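Long-range contacts in poly(ADP-ribose) glycohydrolase (Thermomonospora curvata, PDB 3SIG), which probably hydrolyses the ribose-ribose glycosidic bonds of poly(ADP-ribose), releasing ADP-ribose, the product held in its pocket here: residues A[92-96]-A[111-115]; A[196-201]-A[235-239]; A[41-45]-A[128-132]. One frame throughout, in Å; residues are numbered along the deposited sequence.

Contact 1: residues A[92-96]-A[111-115]. With AR6 ([(2R,3S,4R,5R)-5-(6-aminopurin-9-yl)-3,4-dihydroxy-oxolan-2-yl]methyl [hydroxy-[[(2R,3S,4R,5S)-3,4,5-trihydroxyoxolan-2-yl]methoxy]phosphoryl] hydrogen phosphate), chain B.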
loop_
_atom_site.group_PDB
_atom_site.type_symbol
_atom_site.label_atom_id
_atom_site.label_comp_id
_atom_site.label_asym_id
_atom_site.label_seq_id
_atom_site.Cartn_x
_atom_site.Cartn_y
_atom_site.Cartn_z
ATOM N N LEU A 92 0.123 2.221 2.670
ATOM C CA LEU A 92 -0.450 0.891 2.520
ATOM C C LEU A 92 -0.620 0.533 1.040
ATOM O O LEU A 92 -1.281 1.271 0.304
ATOM C CB LEU A 92 -1.791 0.829 3.283
ATOM C CG LEU A 92 -2.598 -0.468 3.152
ATOM C CD1 LEU A 92 -1.830 -1.661 3.665
ATOM C CD2 LEU A 92 -3.918 -0.316 3.899
ATOM N N ASN A 93 0.014 -0.570 0.649
ATOM C CA ASN A 93 -0.174 -1.223 -0.634
ATOM C C ASN A 93 -1.331 -2.187 -0.523
ATOM O O ASN A 93 -1.317 -3.070 0.342
ATOM C CB ASN A 93 1.126 -1.969 -0.976
ATOM C CG ASN A 93 1.004 -2.854 -2.205
ATOM O OD1 ASN A 93 0.128 -2.662 -3.031
ATOM N ND2 ASN A 93 1.885 -3.862 -2.315
ATOM N N PHE A 94 -2.350 -1.989 -1.378
ATOM C CA PHE A 94 -3.551 -2.817 -1.365
ATOM C C PHE A 94 -3.194 -4.090 -2.138
ATOM O O PHE A 94 -3.473 -4.276 -3.342
ATOM C CB PHE A 94 -4.727 -2.104 -2.029
ATOM C CG PHE A 94 -5.050 -0.729 -1.466
ATOM C CD1 PHE A 94 -4.633 -0.295 -0.210
ATOM C CD2 PHE A 94 -5.883 0.121 -2.193
ATOM C CE1 PHE A 94 -4.985 0.956 0.271
ATOM C CE2 PHE A 94 -6.229 1.386 -1.719
ATOM C CZ PHE A 94 -5.775 1.807 -0.495
ATOM N N ALA A 95 -2.536 -4.994 -1.424
ATOM C CA ALA A 95 -1.726 -6.023 -2.036
ATOM C C ALA A 95 -2.490 -7.203 -2.557
ATOM O O ALA A 95 -3.497 -7.626 -1.969
ATOM C CB ALA A 95 -0.764 -6.508 -1.007
ATOM N N SER A 96 -1.944 -7.802 -3.613
ATOM C CA SER A 96 -2.203 -9.177 -3.993
ATOM C C SER A 96 -1.527 -10.080 -2.977
ATOM O O SER A 96 -0.382 -9.885 -2.574
ATOM C CB SER A 96 -1.603 -9.450 -5.353
ATOM O OG SER A 96 -1.688 -10.855 -5.652
ATOM N N GLN A 111 -4.556 -0.342 -7.692
ATOM C CA GLN A 111 -3.628 0.459 -6.901
ATOM C C GLN A 111 -2.231 -0.138 -6.821
ATOM O O GLN A 111 -1.226 0.557 -7.029
ATOM C CB GLN A 111 -4.190 0.731 -5.499
ATOM C CG GLN A 111 -3.403 1.708 -4.662
ATOM C CD GLN A 111 -2.686 1.045 -3.504
ATOM O OE1 GLN A 111 -2.410 -0.168 -3.508
ATOM N NE2 GLN A 111 -2.355 1.836 -2.505
ATOM N N GLU A 112 -2.122 -1.419 -6.527
ATOM C CA GLU A 112 -0.820 -2.040 -6.394
ATOM C C GLU A 112 -0.040 -1.931 -7.690
ATOM O O GLU A 112 1.152 -1.670 -7.691
ATOM C CB GLU A 112 -0.926 -3.515 -5.976
ATOM C CG GLU A 112 0.483 -4.176 -5.950
ATOM C CD GLU A 112 0.543 -5.542 -5.312
ATOM O OE1 GLU A 112 -0.459 -6.295 -5.403
ATOM O OE2 GLU A 112 1.629 -5.888 -4.765
ATOM N N GLU A 113 -0.692 -2.190 -8.809
ATOM C CA GLU A 113 -0.017 -2.111 -10.105
ATOM C C GLU A 113 0.555 -0.721 -10.347
ATOM O O GLU A 113 1.640 -0.574 -10.900
ATOM C CB GLU A 113 -0.946 -2.538 -11.235
ATOM C CG GLU A 113 -1.283 -4.038 -11.225
ATOM C CD GLU A 113 -2.431 -4.458 -10.329
ATOM O OE1 GLU A 113 -2.979 -3.629 -9.579
ATOM O OE2 GLU A 113 -2.785 -5.656 -10.381
ATOM N N GLY A 114 -0.211 0.305 -9.980
ATOM C CA GLY A 114 0.307 1.654 -10.114
ATOM C C GLY A 114 1.543 1.874 -9.245
ATOM O O GLY A 114 2.523 2.503 -9.671
ATOM N N LEU A 115 1.528 1.341 -8.038
ATOM C CA LEU A 115 2.719 1.472 -7.195
ATOM C C LEU A 115 3.905 0.765 -7.847
ATOM O O LEU A 115 5.025 1.302 -7.899
ATOM C CB LEU A 115 2.480 0.850 -5.810
ATOM C CG LEU A 115 1.316 1.450 -5.015
ATOM C CD1 LEU A 115 1.169 0.770 -3.688
ATOM C CD2 LEU A 115 1.427 2.983 -4.848
HETATM N N1 AR6 B . -4.818 5.551 -5.113
HETATM C C2 AR6 B . -5.779 5.623 -4.197
HETATM N N3 AR6 B . -6.958 4.937 -4.220
HETATM C C4 AR6 B . -7.082 4.114 -5.287
HETATM C C5 AR6 B . -6.068 3.994 -6.302
HETATM C C6 AR6 B . -4.939 4.752 -6.137
HETATM N N6 AR6 B . -3.929 4.700 -7.099
HETATM N N7 AR6 B . -6.561 3.017 -7.238
HETATM C C8 AR6 B . -7.730 2.662 -6.824
HETATM N N9 AR6 B . -8.126 3.268 -5.668
HETATM P PA AR6 B . -7.859 -1.771 -5.385
HETATM P PB AR6 B . -8.146 -4.061 -3.501
HETATM C "C1'" AR6 B . -9.330 3.139 -4.851
HETATM O O1A AR6 B . -9.017 -2.296 -6.155
HETATM O O1B AR6 B . -7.444 -4.215 -2.166
HETATM C C1D AR6 B . -4.742 -5.503 -7.385
HETATM O O1D AR6 B . -4.757 -6.186 -8.607
HETATM C "C2'" AR6 B . -10.553 2.693 -5.623
HETATM O "O2'" AR6 B . -11.698 3.300 -5.094
HETATM O O2A AR6 B . -6.563 -1.544 -6.120
HETATM O O2B AR6 B . -9.637 -4.040 -3.519
HETATM C C2D AR6 B . -3.875 -6.262 -6.459
HETATM O O2D AR6 B . -2.639 -6.665 -6.936
HETATM C "C3'" AR6 B . -10.578 1.233 -5.349
HETATM O "O3'" AR6 B . -11.864 0.705 -5.381
HETATM O O3A AR6 B . -7.614 -2.685 -4.107
HETATM C C3D AR6 B . -4.783 -7.175 -5.752
HETATM O O3D AR6 B . -4.804 -8.326 -6.555
HETATM C "C4'" AR6 B . -9.971 1.088 -3.983
HETATM O "O4'" AR6 B . -9.167 2.231 -3.791
HETATM C C4D AR6 B . -6.069 -6.427 -5.761
HETATM O O4D AR6 B . -6.046 -5.505 -6.840
HETATM C "C5'" AR6 B . -9.167 -0.182 -3.745
HETATM O "O5'" AR6 B . -8.160 -0.328 -4.733
HETATM C C5D AR6 B . -6.365 -5.700 -4.450
HETATM O O5D AR6 B . -7.672 -5.163 -4.529
HETATM O O HOH W 1 -4.303 -2.948 -5.605
HETATM O O HOH W 2 1.789 -8.075 -3.160
#
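Strand 92-94 and helix 111-115 pass 7.5 Å apart, axis to axis, their directions 121° apart, with Phe94 closest in backbone to Glu112. Gln111 reads the strand with its amide: OE1 takes the N-H of Phe94 (2.8 Å to Phe94 N), and NE2 gives a bond lying in the amide plane to Leu92 O (3.1 Å). A bend at chi2 (-110°) folds this amide over the Phe94 ring, NE2 above its centre, in a stack whose planes are only 12° apart; Thr74 OG1 is a second partner of NE2. The ring edge meets the ligand, Phe94 CD2 lying 3.4 Å from AR6 O5'.

Glu112 reaches out extended, with CG anti to its N, and spreads its carboxylate between the backbone of residues 93-96 and the ligand. Glu112 OE1 is gripped twice, by Ser96 N on the syn side but tilted out of the carboxylate plane (2.8 Å) and by the ribose hydroxyl O2D of AR6 (2.7 Å). Glu112 OE2 receives Asn93 ND2 from above the carboxylate plane in a straight bond (3.2 Å), and further bonds from Gly101 N and a water shared with Ser96 O. Asn93 ND2 is in turn bonded to Thr174 OG1, so strand 163-175 helps position a second-shell residue. Another water joins Phe94 O, Glu112 N and phosphate oxygen O2A, which Gln111 N also binds.

Glu113 OE2 holds AR6 O1D, the hydroxyl on the anomeric carbon, at 2.7 Å and also accepts a bond from Gly103 N, consistent with a part in cleavage. A run of glycines including Gly101 and Gly103, followed by Gln111-Glu112-Glu113, forms the GGG-X6-8-QEE signature of PARG enzymes, here the loop and helix start that follow strand 90-94 of a macrodomain-type fold, beside the distal ribose of AR6.

Contact 2: residues A[196-201]-A[235-239]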
loop_
_atom_site.group_PDB
_atom_site.type_symbol
_atom_site.label_atom_id
_atom_site.label_comp_id
_atom_site.label_asym_id
_atom_site.label_seq_id
_atom_site.Cartn_x
_atom_site.Cartn_y
_atom_site.Cartn_z
ATOM N N LEU A 196 -10.671 -7.888 9.177
ATOM C CA LEU A 196 -10.221 -6.554 8.771
ATOM C C LEU A 196 -9.634 -5.794 9.946
ATOM O O LEU A 196 -8.589 -5.169 9.809
ATOM C CB LEU A 196 -11.385 -5.745 8.205
ATOM C CG LEU A 196 -11.801 -6.112 6.781
ATOM C CD1 LEU A 196 -13.154 -5.478 6.499
ATOM C CD2 LEU A 196 -10.804 -5.658 5.753
ATOM N N ARG A 197 -10.271 -5.840 11.100
ATOM C CA ARG A 197 -9.797 -5.127 12.256
ATOM C C ARG A 197 -8.456 -5.664 12.735
ATOM O O ARG A 197 -7.542 -4.884 13.027
ATOM C CB ARG A 197 -10.823 -5.184 13.373
ATOM C CG ARG A 197 -10.363 -4.356 14.549
ATOM C CD ARG A 197 -11.426 -4.215 15.610
ATOM N NE ARG A 197 -11.020 -3.270 16.646
ATOM C CZ ARG A 197 -10.307 -3.608 17.716
ATOM N NH1 ARG A 197 -9.923 -4.869 17.897
ATOM N NH2 ARG A 197 -9.980 -2.685 18.611
ATOM N N GLY A 198 -8.333 -6.986 12.843
ATOM C CA GLY A 198 -7.078 -7.567 13.282
ATOM C C GLY A 198 -5.920 -7.221 12.375
ATOM O O GLY A 198 -4.789 -6.925 12.809
ATOM N N ARG A 199 -6.172 -7.288 11.081
ATOM C CA ARG A 199 -5.146 -7.048 10.080
ATOM C C ARG A 199 -4.768 -5.591 9.993
ATOM O O ARG A 199 -3.595 -5.257 9.968
ATOM C CB ARG A 199 -5.612 -7.623 8.730
ATOM C CG ARG A 199 -4.520 -7.766 7.683
ATOM C CD ARG A 199 -4.965 -8.639 6.528
ATOM N NE ARG A 199 -5.284 -9.991 6.990
ATOM C CZ ARG A 199 -5.901 -10.897 6.263
ATOM N NH1 ARG A 199 -6.189 -12.069 6.811
ATOM N NH2 ARG A 199 -6.299 -10.636 5.045
ATOM N N ALA A 200 -5.759 -4.718 9.945
ATOM C CA ALA A 200 -5.476 -3.287 9.965
ATOM C C ALA A 200 -4.740 -2.857 11.233
ATOM O O ALA A 200 -3.827 -2.017 11.170
ATOM C CB ALA A 200 -6.763 -2.480 9.821
ATOM N N ALA A 201 -5.060 -3.460 12.359
ATOM C CA ALA A 201 -4.346 -3.121 13.566
ATOM C C ALA A 201 -2.866 -3.473 13.424
ATOM O O ALA A 201 -1.982 -2.751 13.909
ATOM C CB ALA A 201 -4.925 -3.832 14.745
ATOM N N THR A 235 -13.559 0.229 10.146
ATOM C CA THR A 235 -12.453 -0.538 10.715
ATOM C C THR A 235 -11.342 0.419 11.122
ATOM O O THR A 235 -10.846 0.379 12.262
ATOM C CB THR A 235 -11.928 -1.561 9.716
ATOM O OG1 THR A 235 -12.959 -2.514 9.442
ATOM C CG2 THR A 235 -10.714 -2.302 10.221
ATOM N N PHE A 236 -10.934 1.287 10.203
ATOM C CA PHE A 236 -9.894 2.278 10.523
ATOM C C PHE A 236 -10.362 3.252 11.594
ATOM O O PHE A 236 -9.581 3.631 12.470
ATOM C CB PHE A 236 -9.379 3.007 9.291
ATOM C CG PHE A 236 -8.554 2.152 8.390
ATOM C CD1 PHE A 236 -7.331 1.666 8.811
ATOM C CD2 PHE A 236 -8.958 1.902 7.088
ATOM C CE1 PHE A 236 -6.529 0.882 7.952
ATOM C CE2 PHE A 236 -8.150 1.143 6.234
ATOM C CZ PHE A 236 -6.938 0.642 6.675
ATOM N N ALA A 237 -11.632 3.640 11.555
ATOM C CA ALA A 237 -12.157 4.549 12.573
ATOM C C ALA A 237 -12.097 3.967 13.969
ATOM O O ALA A 237 -11.754 4.673 14.929
ATOM C CB ALA A 237 -13.601 4.932 12.258
ATOM N N GLY A 238 -12.448 2.708 14.123
ATOM C CA GLY A 238 -12.382 2.083 15.430
ATOM C C GLY A 238 -10.971 2.024 15.994
ATOM O O GLY A 238 -10.781 2.036 17.214
ATOM N N LEU A 239 -9.974 1.982 15.128
ATOM C CA LEU A 239 -8.582 1.951 15.547
ATOM C C LEU A 239 -8.038 3.337 15.859
ATOM O O LEU A 239 -7.205 3.493 16.770
ATOM C CB LEU A 239 -7.719 1.301 14.453
ATOM C CG LEU A 239 -7.999 -0.196 14.279
ATOM C CD1 LEU A 239 -7.358 -0.710 12.963
ATOM C CD2 LEU A 239 -7.570 -1.039 15.452
HETATM O O HOH W 3 -11.933 -1.141 14.361
#
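In Thr235 a chi1 of -64° sets OG1 beside the backbone N and CG2 opposite it, which lays the methyl against the backbone of helix 189-209: CG2 sits 3.6 Å from Leu196 O and equally close to Arg197 CA. The hydroxyl is turned along its own helix and bonds to Gln231 O, so this polar atom is satisfied at home while its carbon branch does the packing. Leu196 passes nearly at right angles to Thr235, its CB 3.8 Å from OG1, and goes on to lean on Gln231 and Val232.

One turn later Leu239, with CG anti to its carbonyl carbon (chi1 -68°), drives its forked end into the other helix. Leu239 CD1 lands on Ala200 CB (3.7 Å) and close to Ala201 N, and Leu239 CD2 touches Ala201 CB (3.9 Å). The same CD2 lies over one face of the Arg197 guanidinium, whose extended chain runs along the solvent side of the interface. There a water donates to Thr235 O (2.8 Å) and accepts a weak bond from Arg197 NE.

Deeper in, Phe236 starts away from the partner helix but brings its ring back obliquely, CE1 coming 3.9 Å from Ala200 CB. Ala200 thus meets Thr235, Phe236 and Leu239 with one methyl. No hydrogen bond passes directly between the segments; the seam is essentially apolar.

The axes cross at -58° and 9.5 Å. Helix 189-209 leads into strand 214-217, and helix 229-240 connects that strand to its parallel neighbour 252-256: these are successive beta-alpha-beta crossover helices packed side by side on the sheet of a macrodomain-type alpha/beta fold.

Contact 3: residues A[41-45]-A[128-132]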
loop_
_atom_site.group_PDB
_atom_site.type_symbol
_atom_site.label_atom_id
_atom_site.label_comp_id
_atom_site.label_asym_id
_atom_site.label_seq_id
_atom_site.Cartn_x
_atom_site.Cartn_y
_atom_site.Cartn_z
ATOM N N THR A 41 14.088 -4.909 3.386
ATOM C CA THR A 41 12.738 -5.493 3.355
ATOM C C THR A 41 12.585 -6.601 4.357
ATOM O O THR A 41 13.476 -7.445 4.466
ATOM C CB THR A 41 12.431 -5.972 1.944
ATOM O OG1 THR A 41 12.398 -4.854 1.056
ATOM C CG2 THR A 41 11.132 -6.717 1.835
ATOM N N ARG A 42 11.470 -6.612 5.064
ATOM C CA ARG A 42 11.229 -7.596 6.099
ATOM C C ARG A 42 9.858 -8.209 5.962
ATOM O O ARG A 42 8.861 -7.531 5.703
ATOM C CB ARG A 42 11.378 -6.956 7.484
ATOM C CG ARG A 42 12.873 -6.618 7.852
ATOM C CD ARG A 42 13.861 -7.812 7.688
ATOM N NE ARG A 42 15.285 -7.519 8.002
ATOM C CZ ARG A 42 16.229 -7.199 7.105
ATOM N NH1 ARG A 42 15.944 -7.095 5.810
ATOM N NH2 ARG A 42 17.479 -6.967 7.499
ATOM N N LEU A 43 9.799 -9.514 6.149
ATOM C CA LEU A 43 8.537 -10.224 6.275
ATOM C C LEU A 43 8.158 -10.342 7.740
ATOM O O LEU A 43 8.945 -10.846 8.527
ATOM C CB LEU A 43 8.681 -11.609 5.651
ATOM C CG LEU A 43 7.453 -12.512 5.798
ATOM C CD1 LEU A 43 6.210 -11.942 5.151
ATOM C CD2 LEU A 43 7.782 -13.864 5.204
ATOM N N TYR A 44 6.979 -9.881 8.091
ATOM C CA TYR A 44 6.408 -10.078 9.425
ATOM C C TYR A 44 5.334 -11.141 9.385
ATOM O O TYR A 44 4.350 -11.002 8.648
ATOM C CB TYR A 44 5.738 -8.793 9.883
ATOM C CG TYR A 44 6.720 -7.826 10.403
ATOM C CD1 TYR A 44 7.125 -7.898 11.721
ATOM C CD2 TYR A 44 7.208 -6.796 9.623
ATOM C CE1 TYR A 44 8.038 -7.026 12.225
ATOM C CE2 TYR A 44 8.127 -5.899 10.111
ATOM C CZ TYR A 44 8.540 -6.031 11.427
ATOM O OH TYR A 44 9.456 -5.174 11.970
ATOM N N ARG A 45 5.523 -12.202 10.168
ATOM C CA ARG A 45 4.496 -13.220 10.350
ATOM C C ARG A 45 3.411 -12.689 11.279
ATOM O O ARG A 45 3.649 -11.806 12.091
ATOM C CB ARG A 45 5.123 -14.514 10.886
ATOM C CG ARG A 45 6.061 -15.122 9.889
ATOM C CD ARG A 45 6.544 -16.533 10.267
ATOM N NE ARG A 45 7.288 -17.049 9.132
ATOM C CZ ARG A 45 8.592 -16.882 8.965
ATOM N NH1 ARG A 45 9.297 -16.245 9.891
ATOM N NH2 ARG A 45 9.192 -17.370 7.887
ATOM N N VAL A 128 10.643 -11.466 -1.578
ATOM C CA VAL A 128 10.024 -12.156 -0.467
ATOM C C VAL A 128 9.120 -13.296 -0.931
ATOM O O VAL A 128 7.913 -13.290 -0.703
ATOM C CB VAL A 128 9.235 -11.192 0.434
ATOM C CG1 VAL A 128 8.911 -11.852 1.762
ATOM C CG2 VAL A 128 10.021 -9.866 0.647
ATOM N N PRO A 129 9.704 -14.285 -1.601
ATOM C CA PRO A 129 8.884 -15.370 -2.138
ATOM C C PRO A 129 8.124 -16.126 -1.067
ATOM O O PRO A 129 7.086 -16.727 -1.356
ATOM C CB PRO A 129 9.910 -16.283 -2.811
ATOM C CG PRO A 129 11.227 -15.928 -2.181
ATOM C CD PRO A 129 11.142 -14.486 -1.888
ATOM N N GLN A 130 8.605 -16.131 0.179
ATOM C CA GLN A 130 7.921 -16.848 1.252
ATOM C C GLN A 130 6.494 -16.339 1.445
ATOM O O GLN A 130 5.600 -17.093 1.795
ATOM C CB GLN A 130 8.641 -16.721 2.614
ATOM C CG GLN A 130 9.901 -17.563 2.778
ATOM C CD GLN A 130 10.318 -17.671 4.246
ATOM O OE1 GLN A 130 9.757 -16.997 5.111
ATOM N NE2 GLN A 130 11.288 -18.530 4.532
ATOM N N PHE A 131 6.291 -15.034 1.303
ATOM C CA PHE A 131 4.953 -14.434 1.476
ATOM C C PHE A 131 3.964 -15.003 0.463
ATOM O O PHE A 131 2.851 -15.446 0.796
ATOM C CB PHE A 131 5.092 -12.922 1.365
ATOM C CG PHE A 131 3.785 -12.148 1.342
ATOM C CD1 PHE A 131 3.307 -11.525 2.487
ATOM C CD2 PHE A 131 3.102 -11.954 0.155
ATOM C CE1 PHE A 131 2.163 -10.741 2.431
ATOM C CE2 PHE A 131 1.953 -11.163 0.092
ATOM C CZ PHE A 131 1.501 -10.544 1.237
ATOM N N TYR A 132 4.384 -14.977 -0.782
ATOM C CA TYR A 132 3.563 -15.436 -1.892
ATOM C C TYR A 132 3.361 -16.937 -1.867
ATOM O O TYR A 132 2.250 -17.418 -2.057
ATOM C CB TYR A 132 4.149 -14.905 -3.223
ATOM C CG TYR A 132 4.170 -13.406 -3.178
ATOM C CD1 TYR A 132 2.994 -12.684 -3.370
ATOM C CD2 TYR A 132 5.321 -12.696 -2.882
ATOM C CE1 TYR A 132 2.974 -11.299 -3.245
ATOM C CE2 TYR A 132 5.313 -11.331 -2.756
ATOM C CZ TYR A 132 4.135 -10.622 -2.961
ATOM O OH TYR A 132 4.127 -9.237 -2.819
#
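Thr41 OG1 is gripped by two groups, Ser124 OG and Ala37 O, and this fixes the rotation that turns its methyl CG2 onto Val128 CG2, 3.5 Å away. The contact packs an edge strand of the mixed macrodomain sheet, 42-44, against the start of helix 129-138. Next to that strand runs 147-157, whose Ile148 also touches Thr41, Val128 and Phe131 and so underlies both segments.

Val128 faces the strand with both branches. Its chi1 of -165° puts CG1 anti to the backbone N, where it meets Leu43 CB at 3.9 Å, while CG2 serves Thr41. The carbonyl of Val128 accepts the N-H of Phe131 (3.1 Å between Val128 O and Phe131 N), which helps tie the residue to the first turn of the helix.

Leu43 is the main side chain of the strand. With CG anti to its N and chi2 near 60°, its two methyls part: CD1 comes to the edge of the Phe131 ring, close to its plane and 4.0 Å from CD1 of that ring, and CD2 goes to Gln130, crossing that side chain at about a right angle, 3.7 Å from OE1. The Phe131 ring has a further partner in His135, edge-to-face, and also rests against His146 and Pro176.

At the solvent-exposed end Arg45, extended from CG to NE, crosses Gln130 obliquely, and both also touch a neighbouring molecule in the crystal. The guanidinium and amide planes stand 55° apart. Arg45 NH2 comes within 2.9 Å of Gln130 OE1, but the angle at the donor is poor, which makes the pair a close approach and not a hydrogen bond.

Of the three, contact 1 is the one that touches ADP-ribose; the other two lie off it, with centres about 18 Å (contact 2) and 16 Å (contact 3) away and 21 Å from each other. Contact 2 meets it by packing of Leu92 CD2 on Phe236 CZ, 4.2 Å apart. Contact 3 meets it at Ser96 O, which lies 3.7 Å from Tyr132 CE1 and 3.8 Å from Phe131 CE2. Contacts 1 and 3 share the mixed sheet, with strands 147-157 and 163-175 between 42-44 and 90-94. Contacts 2 and 3 do not touch. Neither reaches the ligand: the side chains of Leu196 and Phe131 stay about 9 and 10 Å from it.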